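Local coordinates for protein rhamnogalacturonan endolyase YesW (Bacillus subtilis, PDB 2ZUX) that cleaves the rhamnogalacturonan backbone of plant cell-wall pectin by endo-type elimination, binds calcium ions and releases unsaturated oligosaccharides, at residues Y217-E220 with Q221-L225; T309-S312 with S313-G316; D420-P423 with R424-G427; W517-D521 with S522-R526. All coordinates share one frame; numbering follows the deposited sequence.

Contact 1 (Y217-E220 with Q221-L225); sequences YRNE and QGRVL. With RAM (alpha-L-rhamnopyranose), chain O.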
loop_
_atom_site.group_PDB
_atom_site.type_symbol
_atom_site.label_atom_id
_atom_site.label_comp_id
_atom_site.label_asym_id
_atom_site.label_seq_id
_atom_site.Cartn_x
_atom_site.Cartn_y
_atom_site.Cartn_z
ATOM N N TYR A 217 0.354 -26.206 -16.696
ATOM C CA TYR A 217 0.621 -26.898 -15.440
ATOM C C TYR A 217 -0.549 -26.838 -14.476
ATOM O O TYR A 217 -0.390 -27.145 -13.296
ATOM C CB TYR A 217 1.885 -26.339 -14.784
ATOM C CG TYR A 217 3.131 -26.634 -15.576
ATOM C CD1 TYR A 217 3.660 -27.918 -15.616
ATOM C CD2 TYR A 217 3.782 -25.629 -16.286
ATOM C CE1 TYR A 217 4.797 -28.201 -16.342
ATOM C CE2 TYR A 217 4.923 -25.898 -17.022
ATOM C CZ TYR A 217 5.429 -27.191 -17.042
ATOM O OH TYR A 217 6.562 -27.468 -17.772
ATOM N N ARG A 218 -1.730 -26.465 -14.964
ATOM C CA ARG A 218 -2.929 -26.517 -14.128
ATOM C C ARG A 218 -3.301 -27.968 -13.874
ATOM O O ARG A 218 -3.425 -28.763 -14.819
ATOM C CB ARG A 218 -4.105 -25.808 -14.796
ATOM C CG ARG A 218 -3.926 -24.307 -14.963
ATOM C CD ARG A 218 -5.058 -23.707 -15.775
ATOM N NE ARG A 218 -5.023 -24.175 -17.164
ATOM C CZ ARG A 218 -5.884 -23.793 -18.107
ATOM N NH1 ARG A 218 -6.857 -22.933 -17.831
ATOM N NH2 ARG A 218 -5.762 -24.279 -19.338
ATOM N N ASN A 219 -3.462 -28.327 -12.605
ATOM C CA ASN A 219 -3.965 -29.657 -12.285
ATOM C C ASN A 219 -5.488 -29.645 -12.274
ATOM O O ASN A 219 -6.111 -28.621 -12.561
ATOM C CB ASN A 219 -3.329 -30.222 -11.002
ATOM C CG ASN A 219 -3.915 -29.649 -9.730
ATOM O OD1 ASN A 219 -4.764 -28.765 -9.744
ATOM N ND2 ASN A 219 -3.452 -30.178 -8.601
ATOM N N GLU A 220 -6.099 -30.785 -11.972
ATOM C CA GLU A 220 -7.551 -30.881 -12.045
ATOM C C GLU A 220 -8.254 -30.085 -10.938
ATOM O O GLU A 220 -9.465 -29.893 -10.996
ATOM C CB GLU A 220 -7.994 -32.342 -12.014
ATOM C CG GLU A 220 -7.651 -33.028 -10.711
ATOM C CD GLU A 220 -7.845 -34.527 -10.740
ATOM O OE1 GLU A 220 -7.628 -35.158 -11.800
ATOM O OE2 GLU A 220 -8.197 -35.063 -9.683
ATOM N N GLN A 221 -7.492 -29.632 -9.936
ATOM C CA GLN A 221 -8.008 -28.735 -8.897
ATOM C C GLN A 221 -7.999 -27.273 -9.365
ATOM O O GLN A 221 -8.393 -26.389 -8.609
ATOM C CB GLN A 221 -7.158 -28.803 -7.620
ATOM C CG GLN A 221 -7.019 -30.142 -6.908
ATOM C CD GLN A 221 -5.987 -30.041 -5.801
ATOM O OE1 GLN A 221 -4.800 -30.294 -6.014
ATOM N NE2 GLN A 221 -6.426 -29.613 -4.627
ATOM N N GLY A 222 -7.520 -27.011 -10.580
ATOM C CA GLY A 222 -7.333 -25.633 -11.051
ATOM C C GLY A 222 -6.202 -24.913 -10.337
ATOM O O GLY A 222 -6.160 -23.677 -10.315
ATOM N N ARG A 223 -5.290 -25.682 -9.745
ATOM C CA ARG A 223 -4.129 -25.128 -9.059
ATOM C C ARG A 223 -2.905 -25.405 -9.905
ATOM O O ARG A 223 -2.903 -26.324 -10.728
ATOM C CB ARG A 223 -3.968 -25.785 -7.692
ATOM C CG ARG A 223 -5.133 -25.568 -6.751
ATOM C CD ARG A 223 -4.997 -26.488 -5.560
ATOM N NE ARG A 223 -6.134 -26.407 -4.656
ATOM C CZ ARG A 223 -6.228 -25.555 -3.641
ATOM N NH1 ARG A 223 -5.247 -24.683 -3.392
ATOM N NH2 ARG A 223 -7.295 -25.581 -2.852
ATOM N N VAL A 224 -1.861 -24.611 -9.715
ATOM C CA VAL A 224 -0.632 -24.788 -10.467
ATOM C C VAL A 224 0.453 -25.172 -9.480
ATOM O O VAL A 224 1.068 -24.310 -8.850
ATOM C CB VAL A 224 -0.274 -23.522 -11.282
ATOM C CG1 VAL A 224 0.978 -23.764 -12.113
ATOM C CG2 VAL A 224 -1.448 -23.126 -12.181
ATOM N N LEU A 225 0.648 -26.482 -9.342
ATOM C CA LEU A 225 1.469 -27.057 -8.286
ATOM C C LEU A 225 2.706 -27.766 -8.823
ATOM O O LEU A 225 3.377 -28.501 -8.094
ATOM C CB LEU A 225 0.618 -28.021 -7.450
ATOM C CG LEU A 225 -0.640 -27.447 -6.784
ATOM C CD1 LEU A 225 -1.400 -28.538 -6.029
ATOM C CD2 LEU A 225 -0.314 -26.282 -5.853
HETATM C C1 RAM O . -6.394 -18.469 -20.713
HETATM C C2 RAM O . -6.435 -19.421 -21.907
HETATM C C3 RAM O . -6.796 -20.831 -21.442
HETATM C C4 RAM O . -8.050 -20.825 -20.568
HETATM C C5 RAM O . -7.890 -19.832 -19.412
HETATM C C6 RAM O . -9.149 -19.734 -18.555
HETATM O O1 RAM O . -5.268 -18.756 -19.910
HETATM O O2 RAM O . -7.397 -18.952 -22.829
HETATM O O3 RAM O . -7.003 -21.665 -22.561
HETATM O O4 RAM O . -8.307 -22.134 -20.097
HETATM O O5 RAM O . -7.586 -18.552 -19.941
HETATM O O HOH W 1 -0.013 -28.665 -11.092
#

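Contact 2 (T309-S312 with S313-G316); sequences TLDS and SKSG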
loop_
_atom_site.group_PDB
_atom_site.type_symbol
_atom_site.label_atom_id
_atom_site.label_comp_id
_atom_site.label_asym_id
_atom_site.label_seq_id
_atom_site.Cartn_x
_atom_site.Cartn_y
_atom_site.Cartn_z
ATOM N N THR A 309 18.572 -15.308 1.650
ATOM C CA THR A 309 17.425 -16.174 1.881
ATOM C C THR A 309 17.286 -16.419 3.380
ATOM O O THR A 309 18.282 -16.675 4.056
ATOM C CB THR A 309 17.636 -17.537 1.188
ATOM O OG1 THR A 309 17.775 -17.340 -0.219
ATOM C CG2 THR A 309 16.461 -18.486 1.433
ATOM N N LEU A 310 16.066 -16.310 3.903
ATOM C CA LEU A 310 15.734 -16.847 5.221
ATOM C C LEU A 310 14.800 -18.028 5.003
ATOM O O LEU A 310 13.781 -17.899 4.325
ATOM C CB LEU A 310 15.065 -15.802 6.114
ATOM C CG LEU A 310 14.718 -16.321 7.519
ATOM C CD1 LEU A 310 15.955 -16.796 8.280
ATOM C CD2 LEU A 310 14.013 -15.255 8.312
ATOM N N ASP A 311 15.154 -19.175 5.569
ATOM C CA ASP A 311 14.404 -20.402 5.377
ATOM C C ASP A 311 14.171 -21.040 6.743
ATOM O O ASP A 311 15.124 -21.471 7.394
ATOM C CB ASP A 311 15.204 -21.327 4.450
ATOM C CG ASP A 311 14.498 -22.639 4.137
ATOM O OD1 ASP A 311 13.491 -22.995 4.784
ATOM O OD2 ASP A 311 14.982 -23.334 3.219
ATOM N N SER A 312 12.919 -21.082 7.195
ATOM C CA SER A 312 12.613 -21.615 8.521
ATOM C C SER A 312 12.952 -23.100 8.669
ATOM O O SER A 312 13.089 -23.591 9.790
ATOM C CB SER A 312 11.144 -21.380 8.869
ATOM O OG SER A 312 10.289 -22.161 8.053
ATOM N N SER A 313 13.086 -23.805 7.544
ATOM C CA SER A 313 13.351 -25.248 7.559
ATOM C C SER A 313 14.826 -25.571 7.787
ATOM O O SER A 313 15.177 -26.730 8.002
ATOM C CB SER A 313 12.839 -25.912 6.277
ATOM O OG SER A 313 13.678 -25.638 5.171
ATOM N N LYS A 314 15.677 -24.549 7.737
ATOM C CA LYS A 314 17.096 -24.676 8.068
ATOM C C LYS A 314 17.286 -24.734 9.576
ATOM O O LYS A 314 16.631 -23.999 10.322
ATOM C CB LYS A 314 17.878 -23.487 7.514
ATOM C CG LYS A 314 18.617 -23.722 6.205
ATOM C CD LYS A 314 17.713 -24.130 5.058
ATOM C CE LYS A 314 17.888 -25.599 4.717
ATOM N NZ LYS A 314 17.450 -25.888 3.324
ATOM N N SER A 315 18.197 -25.599 10.017
ATOM C CA SER A 315 18.519 -25.726 11.438
ATOM C C SER A 315 18.873 -24.379 12.060
ATOM O O SER A 315 19.714 -23.642 11.542
ATOM C CB SER A 315 19.648 -26.736 11.648
ATOM O OG SER A 315 19.189 -28.051 11.394
ATOM N N GLY A 316 18.201 -24.059 13.164
ATOM C CA GLY A 316 18.394 -22.791 13.850
ATOM C C GLY A 316 17.292 -21.781 13.571
ATOM O O GLY A 316 17.154 -20.798 14.296
HETATM O O HOH W 2 14.352 -25.813 10.858
#

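Contact 3 (D420-P423 with R424-G427); sequences DIDP and RYPG. With CA (calcium ion), chain I.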
loop_
_atom_site.group_PDB
_atom_site.type_symbol
_atom_site.label_atom_id
_atom_site.label_comp_id
_atom_site.label_asym_id
_atom_site.label_seq_id
_atom_site.Cartn_x
_atom_site.Cartn_y
_atom_site.Cartn_z
ATOM N N ASP A 420 -4.704 7.460 15.581
ATOM C CA ASP A 420 -4.981 8.478 16.585
ATOM C C ASP A 420 -6.388 9.006 16.343
ATOM O O ASP A 420 -6.604 9.832 15.444
ATOM C CB ASP A 420 -3.975 9.628 16.514
ATOM C CG ASP A 420 -4.137 10.603 17.668
ATOM O OD1 ASP A 420 -4.965 10.331 18.564
ATOM O OD2 ASP A 420 -3.432 11.635 17.694
ATOM N N ILE A 421 -7.337 8.513 17.139
ATOM C CA ILE A 421 -8.737 8.917 17.017
ATOM C C ILE A 421 -9.247 9.662 18.250
ATOM O O ILE A 421 -10.338 10.231 18.219
ATOM C CB ILE A 421 -9.656 7.709 16.710
ATOM C CG1 ILE A 421 -9.754 6.740 17.901
ATOM C CG2 ILE A 421 -9.168 6.992 15.445
ATOM C CD1 ILE A 421 -10.740 5.615 17.681
ATOM N N ASP A 422 -8.457 9.662 19.321
ATOM C CA ASP A 422 -8.877 10.240 20.590
ATOM C C ASP A 422 -7.730 11.088 21.120
ATOM O O ASP A 422 -6.692 10.554 21.489
ATOM C CB ASP A 422 -9.232 9.116 21.571
ATOM C CG ASP A 422 -9.882 9.620 22.846
ATOM O OD1 ASP A 422 -9.637 10.785 23.243
ATOM O OD2 ASP A 422 -10.634 8.825 23.449
ATOM N N PRO A 423 -7.896 12.421 21.148
ATOM C CA PRO A 423 -6.787 13.280 21.563
ATOM C C PRO A 423 -6.568 13.304 23.081
ATOM O O PRO A 423 -5.594 13.903 23.550
ATOM C CB PRO A 423 -7.218 14.663 21.063
ATOM C CG PRO A 423 -8.698 14.628 21.126
ATOM C CD PRO A 423 -9.096 13.201 20.795
ATOM N N ARG A 424 -7.450 12.653 23.832
ATOM C CA ARG A 424 -7.317 12.622 25.290
ATOM C C ARG A 424 -6.258 11.616 25.726
ATOM O O ARG A 424 -5.797 11.645 26.866
ATOM C CB ARG A 424 -8.656 12.310 25.950
ATOM C CG ARG A 424 -9.777 13.264 25.564
ATOM C CD ARG A 424 -11.117 12.759 26.057
ATOM N NE ARG A 424 -11.408 11.429 25.529
ATOM C CZ ARG A 424 -12.383 10.642 25.968
ATOM N NH1 ARG A 424 -13.190 11.053 26.943
ATOM N NH2 ARG A 424 -12.556 9.440 25.431
ATOM N N TYR A 425 -5.874 10.721 24.817
ATOM C CA TYR A 425 -4.815 9.761 25.092
ATOM C C TYR A 425 -3.702 9.986 24.081
ATOM O O TYR A 425 -3.927 9.849 22.873
ATOM C CB TYR A 425 -5.343 8.331 24.994
ATOM C CG TYR A 425 -6.384 7.997 26.037
ATOM C CD1 TYR A 425 -6.024 7.365 27.228
ATOM C CD2 TYR A 425 -7.726 8.314 25.832
ATOM C CE1 TYR A 425 -6.980 7.051 28.189
ATOM C CE2 TYR A 425 -8.689 8.001 26.783
ATOM C CZ TYR A 425 -8.304 7.374 27.955
ATOM O OH TYR A 425 -9.264 7.064 28.898
ATOM N N PRO A 426 -2.502 10.362 24.553
ATOM C CA PRO A 426 -1.416 10.607 23.605
ATOM C C PRO A 426 -1.149 9.384 22.738
ATOM O O PRO A 426 -1.275 8.242 23.195
ATOM C CB PRO A 426 -0.213 10.912 24.509
ATOM C CG PRO A 426 -0.836 11.432 25.768
ATOM C CD PRO A 426 -2.082 10.616 25.946
ATOM N N GLY A 427 -0.820 9.633 21.480
ATOM C CA GLY A 427 -0.460 8.561 20.571
ATOM C C GLY A 427 -1.643 7.951 19.849
ATOM O O GLY A 427 -2.767 8.474 19.879
HETATM CA CA CA I . -4.666 9.597 20.730
HETATM O O HOH W 3 -3.462 11.644 20.491
#

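Contact 4 (W517-D521 with S522-R526); sequences WRTED and SSALR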
loop_
_atom_site.group_PDB
_atom_site.type_symbol
_atom_site.label_atom_id
_atom_site.label_comp_id
_atom_site.label_asym_id
_atom_site.label_seq_id
_atom_site.Cartn_x
_atom_site.Cartn_y
_atom_site.Cartn_z
ATOM N N TRP A 517 -11.417 4.399 -5.818
ATOM C CA TRP A 517 -12.424 3.331 -5.841
ATOM C C TRP A 517 -12.844 3.089 -7.281
ATOM O O TRP A 517 -12.959 4.028 -8.065
ATOM C CB TRP A 517 -13.691 3.722 -5.076
ATOM C CG TRP A 517 -13.675 3.617 -3.578
ATOM C CD1 TRP A 517 -13.612 2.481 -2.822
ATOM C CD2 TRP A 517 -13.819 4.703 -2.658
ATOM N NE1 TRP A 517 -13.674 2.798 -1.479
ATOM C CE2 TRP A 517 -13.806 4.156 -1.355
ATOM C CE3 TRP A 517 -13.941 6.090 -2.810
ATOM C CZ2 TRP A 517 -13.919 4.954 -0.208
ATOM C CZ3 TRP A 517 -14.052 6.880 -1.678
ATOM C CH2 TRP A 517 -14.035 6.310 -0.393
ATOM N N ARG A 518 -13.105 1.839 -7.627
ATOM C CA ARG A 518 -13.724 1.534 -8.913
ATOM C C ARG A 518 -15.196 1.934 -8.898
ATOM O O ARG A 518 -15.817 2.025 -7.834
ATOM C CB ARG A 518 -13.619 0.040 -9.211
ATOM C CG ARG A 518 -14.331 -0.839 -8.205
ATOM C CD ARG A 518 -14.444 -2.263 -8.696
ATOM N NE ARG A 518 -14.994 -3.129 -7.662
ATOM C CZ ARG A 518 -16.253 -3.545 -7.624
ATOM N NH1 ARG A 518 -17.106 -3.167 -8.572
ATOM N NH2 ARG A 518 -16.660 -4.338 -6.639
ATOM N N THR A 519 -15.760 2.173 -10.080
ATOM C CA THR A 519 -17.210 2.228 -10.219
ATOM C C THR A 519 -17.755 0.807 -10.102
ATOM O O THR A 519 -17.010 -0.167 -10.242
ATOM C CB THR A 519 -17.625 2.817 -11.573
ATOM O OG1 THR A 519 -17.064 2.025 -12.625
ATOM C CG2 THR A 519 -17.146 4.252 -11.712
ATOM N N GLU A 520 -19.055 0.684 -9.860
ATOM C CA GLU A 520 -19.678 -0.630 -9.679
ATOM C C GLU A 520 -19.434 -1.564 -10.869
ATOM O O GLU A 520 -19.188 -2.762 -10.688
ATOM C CB GLU A 520 -21.176 -0.479 -9.382
ATOM C CG GLU A 520 -21.447 0.227 -8.052
ATOM C CD GLU A 520 -22.895 0.660 -7.863
ATOM O OE1 GLU A 520 -23.789 0.093 -8.530
ATOM O OE2 GLU A 520 -23.133 1.565 -7.031
ATOM N N ASP A 521 -19.464 -1.002 -12.077
ATOM C CA ASP A 521 -19.275 -1.791 -13.295
ATOM C C ASP A 521 -17.829 -1.860 -13.799
ATOM O O ASP A 521 -17.570 -2.415 -14.864
ATOM C CB ASP A 521 -20.219 -1.308 -14.412
ATOM C CG ASP A 521 -19.873 0.084 -14.938
ATOM O OD1 ASP A 521 -18.899 0.715 -14.479
ATOM O OD2 ASP A 521 -20.598 0.569 -15.839
ATOM N N SER A 522 -16.901 -1.285 -13.031
ATOM C CA SER A 522 -15.467 -1.264 -13.376
ATOM C C SER A 522 -15.159 -0.601 -14.721
ATOM O O SER A 522 -14.153 -0.909 -15.360
ATOM C CB SER A 522 -14.842 -2.664 -13.304
ATOM O OG SER A 522 -14.917 -3.191 -11.991
ATOM N N SER A 523 -16.023 0.324 -15.143
ATOM C CA SER A 523 -15.752 1.112 -16.344
ATOM C C SER A 523 -14.741 2.228 -16.087
ATOM O O SER A 523 -14.169 2.783 -17.024
ATOM C CB SER A 523 -17.045 1.699 -16.915
ATOM O OG SER A 523 -17.691 2.534 -15.978
ATOM N N ALA A 524 -14.534 2.556 -14.811
ATOM C CA ALA A 524 -13.631 3.635 -14.428
ATOM C C ALA A 524 -13.114 3.435 -13.013
ATOM O O ALA A 524 -13.729 2.733 -12.208
ATOM C CB ALA A 524 -14.342 4.990 -14.537
ATOM N N LEU A 525 -11.976 4.059 -12.734
ATOM C CA LEU A 525 -11.545 4.314 -11.359
ATOM C C LEU A 525 -11.838 5.771 -11.035
ATOM O O LEU A 525 -11.671 6.638 -11.894
ATOM C CB LEU A 525 -10.049 4.051 -11.185
ATOM C CG LEU A 525 -9.523 2.643 -11.477
ATOM C CD1 LEU A 525 -8.016 2.623 -11.340
ATOM C CD2 LEU A 525 -10.165 1.609 -10.559
ATOM N N ARG A 526 -12.277 6.035 -9.811
ATOM C CA ARG A 526 -12.507 7.396 -9.354
ATOM C C ARG A 526 -11.492 7.746 -8.288
ATOM O O ARG A 526 -11.335 7.001 -7.319
ATOM C CB ARG A 526 -13.905 7.536 -8.763
ATOM C CG ARG A 526 -15.045 7.342 -9.746
ATOM C CD ARG A 526 -16.342 7.575 -9.025
ATOM N NE ARG A 526 -17.510 7.402 -9.879
ATOM C CZ ARG A 526 -18.757 7.449 -9.425
ATOM N NH1 ARG A 526 -18.984 7.668 -8.138
ATOM N NH2 ARG A 526 -19.770 7.274 -10.262
HETATM O O HOH W 4 -17.203 -4.417 -11.729
#

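Contact 1 (Y217-E220 with Q221-L225)
Asn219 OD1 is gripped by two backbone N-H groups of the segment 221-225. Gln221 N lies 2.9 Å from Asn219 OD1 and stands well above the amide plane. Arg223 N, 3.1 Å from Asn219 OD1, comes from the opposite face. A chi1 of 78° holds Asn219 CG between its own N and carbonyl carbon, and this tucks the amide into the bend of the chain. The other end of the amide is used as well: Asn219 ND2 donates to Gln221 OE1 at 2.9 Å, with the two amide planes turned 39° apart. These bonds fix which way the Asn219 amide is flipped. Gln221 NE2 reaches on to Asp145 and Tyr261. The backbone closes the turn too. Gly222 N bonds to Asn219 O, and Asn219 N gives an almost straight bond of 2.8 Å to Arg223 O. A water joins Tyr217 O to Leu225 N. Tyr217 CB rests against Val224 CG1, and Arg218 CG passes Val224 CG2 at 3.9 Å. The Arg218 chain bends at chi3, and its guanidinium meets rhamnose edge-on, with NH1 2.8 Å from RAM O4. Asp216 pairs with the same guanidinium, and Asp150 holds the sugar too. Asn219 to Gly222 is a type I beta turn overlapped by an Asx turn, set beside a carbohydrate-binding site of the propeller domain.

Contact 2 (T309-S312 with S313-G316)
The chain leaves the strand at Asp311 and folds into a type I beta turn from Asp311 to Lys314, closed by Lys314 N bonding to Asp311 O at 3.1 Å. That donor stands above the carbonyl plane of Asp311. The Asp311 side chain lies inside the bend. Its CG is anti to the backbone N (chi1 -178°), and this carries the carboxylate out toward the residues that follow. Asp311 OD1 takes two bonds from one residue. Ser313 OG donates to Asp311 OD1 at 2.7 Å, and Ser313 N at 2.9 Å. Both come from the same face of the carboxylate, above its plane. A chi1 of 75° turns the Ser313 hydroxyl back to the acid. The bond from Ser313 N makes this an Asx turn overlapping the beta turn, at the point where strand 303-311, an outermost strand of a four-stranded antiparallel sheet, passes into the loop toward strand 329-331. Asp311 OD2 faces Lys314. The lysine chain bends at chi2 and chi3 and lays CD 3.4 Å from Asp311 OD2. Lys314 NZ lies 3.6 Å from Asp311 OD2, a long salt bridge. Without the carboxylate, as with an alanine here, Ser313 N and OG would probably lose their shared acceptor and the Lys314 ammonium this counter-charge. Ser312 turns the other way, and its OG bonds to Thr292 N, just before strand 293-300. Asn317 ND2 also bonds to Asp311 O. A water bridges the loop, donating to Ser312 O at 2.8 Å and weakly to Lys314 O.

Contact 3 (D420-P423 with R424-G427)
Asp422 and Arg424 form a side-on salt bridge beside a calcium ion. From CB, Asp422 swings CG anti to its backbone N (chi1 -171°), which brings the carboxylate alongside the Arg424 backbone N and guanidinium. Asp422 CG lies at the edge of the Tyr425 ring, in its plane. Arg424 NE meets the syn lone pair of Asp422 OD1 at 3.0 Å, and Arg424 N comes to the anti side of Asp422 OD1 at 2.9 Å, tilted from the carboxylate plane. Asp422 OD2 uses its own syn lone pair for Arg424 NH2 at 2.8 Å, and it also lies 3.8 Å from Tyr425 CD2. Carboxylate and guanidinium are only 13° from coplanar. The Asp422 carbonyl faces the metal. The calcium is bound by Asp420 OD1 at 2.3 Å, by Asp422 O, Tyr425 O and Gly427 O, and by a water. Glu429 adds its carboxylate. Asp420 OD2 accepts from Asp570 N. The bond from Tyr425 N to Asp422 O is weak, at 3.4 Å. The type I turn from Asp422 to Tyr425 gives the carbonyls of its first and last residues to the ion. Charge is likely to be balanced separately: two acids answer calcium, and the third answers the arginine.

Contact 4 (W517-D521 with S522-R526)
Asp521 OD1 takes three donors at the tip of a beta hairpin. Ser523 OG reaches Asp521 OD1 at 2.6 Å on the syn side, Ser523 N at 3.0 Å from above the carboxylate plane, closing an Asx turn, and Thr519 OG1 at 2.9 Å. A chi1 of 58° sets Thr519 OG1 between its backbone N and carbonyl carbon, where it also accepts a weak bond from Ala524 N. A valine here would probably cost Asp521 one of its three donors and Ala524 N this acceptor. Ser522 N closes the type I turn onto Thr519 O. Thr519 N donates to Ala524 O at 3.0 Å. Trp517 and Arg526 form an antiparallel hydrogen-bonded pair, with 2.7 Å from Arg526 N to Trp517 O. Ser522 OG bonds to Ala114 N and to a water held by Glu520 O. Arg526 NH1 is taken by Ser489 O, and Trp517 NE1 by Ser469 O. Arg518 gives weak bonds from NH1 to Thr519 O and from NH2 to Ala493 O; its side chain lies about 4 Å from a rhamnose at the substrate site. Strands 491-492 and 503-505 pair with strand 514-519, and strand 91-95 with 524-528; Arg518 and Leu525 pack on strand 109-120.

All four contacts are local turns met in series along the chain; none nests in or crosses another. Contact 1 comes first, bending the long loop between strands 193-198 and 230-235. Contact 2 turns the chain off strand 303-311, an edge strand of its sheet, into the loop toward strand 329-331. Contact 3 wraps the loop between strands 416-419 and 429-432 round calcium. Contact 4 closes the hairpin of strands 514-519 and 524-528. They do not touch: the nearest atoms of contacts 3 and 4 are about 16 Å apart, and those of contacts 1 and 2 about 17 Å. Contacts 1 and 3 lie on opposite sides of the chain's centre, as do contacts 2 and 4.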